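Local atomic coordinates of cyclic nucleotide-gated potassium channel mll3241 (Mesorhizobium loti, PDB entry 4MUV), a protein that forms a homotetrameric potassium channel activated by cAMP, its cytoplasmic cyclic nucleotide-binding domain being the part studied, here in an engineered form with cyclic GMP bound. Residues A125-F128 / R129-L133. The protein carries 3 engineered substitutions. Residues are numbered along the deposited sequence; the frame is centred on the assembly and turned at random. Where two conformers were deposited one is given.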
loop_
_atom_site.group_PDB
_atom_site.type_symbol
_atom_site.label_atom_id
_atom_site.label_comp_id
_atom_site.label_asym_id
_atom_site.label_seq_id
_atom_site.Cartn_x
_atom_site.Cartn_y
_atom_site.Cartn_z
ATOM N N ALA A 125 -1.347 12.927 3.165
ATOM C CA ALA A 125 -0.747 12.609 4.453
ATOM C C ALA A 125 -1.835 12.472 5.504
ATOM O O ALA A 125 -1.784 11.572 6.350
ATOM C CB ALA A 125 0.212 13.677 4.858
ATOM N N GLU A 126 -2.824 13.361 5.467
ATOM C CA GLU A 126 -3.928 13.328 6.422
ATOM C C GLU A 126 -4.821 12.110 6.227
ATOM O O GLU A 126 -5.292 11.523 7.202
ATOM C CB GLU A 126 -4.759 14.616 6.329
ATOM C CG GLU A 126 -5.825 14.763 7.425
ATOM C CD GLU A 126 -5.233 15.035 8.802
ATOM O OE1 GLU A 126 -4.008 14.871 8.987
ATOM O OE2 GLU A 126 -5.994 15.423 9.711
ATOM N N ILE A 127 -5.061 11.737 4.966
ATOM C CA ILE A 127 -5.830 10.516 4.704
ATOM C C ILE A 127 -5.120 9.308 5.312
ATOM O O ILE A 127 -5.763 8.468 5.946
ATOM C CB ILE A 127 -6.095 10.303 3.213
ATOM C CG1 ILE A 127 -7.129 11.333 2.753
ATOM C CG2 ILE A 127 -6.584 8.876 2.920
ATOM C CD1 ILE A 127 -7.174 11.530 1.256
ATOM N N PHE A 128 -3.804 9.210 5.157
ATOM C CA PHE A 128 -3.077 8.078 5.756
ATOM C C PHE A 128 -3.180 8.119 7.287
ATOM O O PHE A 128 -3.401 7.097 7.935
ATOM C CB PHE A 128 -1.606 8.092 5.337
ATOM C CG PHE A 128 -1.349 7.710 3.897
ATOM C CD1 PHE A 128 -2.022 6.678 3.290
ATOM C CD2 PHE A 128 -0.422 8.416 3.155
ATOM C CE1 PHE A 128 -1.739 6.341 1.994
ATOM C CE2 PHE A 128 -0.136 8.075 1.863
ATOM C CZ PHE A 128 -0.804 7.039 1.275
ATOM N N ARG A 129 -3.010 9.310 7.858
ATOM C CA ARG A 129 -3.014 9.457 9.307
ATOM C C ARG A 129 -4.392 9.044 9.853
ATOM O O ARG A 129 -4.487 8.309 10.848
ATOM C CB ARG A 129 -2.667 10.897 9.722
ATOM C CG ARG A 129 -2.474 11.081 11.250
ATOM C CD ARG A 129 -2.265 12.540 11.657
ATOM N NE ARG A 129 -3.467 13.340 11.431
ATOM C CZ ARG A 129 -4.533 13.353 12.227
ATOM N NH1 ARG A 129 -4.570 12.621 13.330
ATOM N NH2 ARG A 129 -5.571 14.109 11.909
ATOM N N LYS A 130 -5.459 9.502 9.204
ATOM C CA LYS A 130 -6.810 9.157 9.655
ATOM C C LYS A 130 -7.155 7.691 9.430
ATOM O O LYS A 130 -7.842 7.090 10.241
ATOM C CB LYS A 130 -7.841 10.066 9.011
ATOM C CG LYS A 130 -7.786 11.477 9.552
ATOM C CD LYS A 130 -8.822 12.364 8.894
ATOM C CE LYS A 130 -8.718 13.778 9.414
ATOM N NZ LYS A 130 -9.582 14.733 8.670
ATOM N N THR A 131 -6.684 7.112 8.337
ATOM C CA THR A 131 -6.898 5.686 8.075
ATOM C C THR A 131 -6.229 4.844 9.169
ATOM O O THR A 131 -6.823 3.889 9.675
ATOM C CB THR A 131 -6.385 5.295 6.671
ATOM O OG1 THR A 131 -7.171 5.966 5.681
ATOM C CG2 THR A 131 -6.510 3.806 6.457
ATOM N N ALA A 132 -5.013 5.213 9.570
ATOM C CA ALA A 132 -4.322 4.520 10.664
ATOM C C ALA A 132 -5.129 4.622 11.957
ATOM O O ALA A 132 -5.316 3.615 12.654
ATOM C CB ALA A 132 -2.926 5.090 10.862
ATOM N N LEU A 133 -5.645 5.805 12.260
ATOM C CA LEU A 133 -6.497 5.977 13.429
ATOM C C LEU A 133 -7.768 5.135 13.371
ATOM O O LEU A 133 -8.145 4.507 14.349
ATOM C CB LEU A 133 -6.876 7.441 13.629
ATOM C CG LEU A 133 -5.797 8.348 14.184
ATOM C CD1 LEU A 133 -6.299 9.755 14.176
ATOM C CD2 LEU A 133 -5.402 7.944 15.604
#
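Glu126 and Arg129, one helical turn apart, both send CG anti to the backbone N (chi1 -172° and -173°), and each chain then bends once, Glu126 at chi2 and Arg129 at chi3, so that the two side chains run alongside in the same direction. The guanidinium presents its NE/NH2 edge: NE of Arg129 donates to OE1 of Glu126 at 2.9 Å, and NH2 of Arg129 reaches OE2 of Glu126 at 2.6 Å. Both oxygens lie close to the guanidinium plane, whereas the nitrogens approach from above the carboxylate; the two planes are turned 49° apart. With one nitrogen on each oxygen, in this conformer the pairing would limit rotation of the carboxylate.

Lys130, stretched out past its CG, passes obliquely across the Glu126 side chain. Its CE comes to 3.2 Å from Glu126 OE2, but NZ of Lys130 stays 3.8 Å from that oxygen, a long salt bridge that makes OE2 the shared atom of a three-residue network.

On another side of the helix, Thr131 N donates to Ile127 O, and Thr131 OG1 lies 2.9 Å from Ile127 O. Thr131 touches Glu85, a nucleotide-binding residue, and the buried ring of Phe128 meets Phe82 edge-to-face. Backbone bonds from Arg129 N to Ala125 O and from Ala132 N to Phe128 O continue the i to i+4 ladder. Such i/i+3 and i/i+4 ion pairing is characteristic of an exposed helix face; its contrast with buried Phe128, facing the domain, marks as amphipathic the C-terminal helix 122-139 of the cyclic nucleotide-binding domain, which carries Arg135 to the ligand pocket.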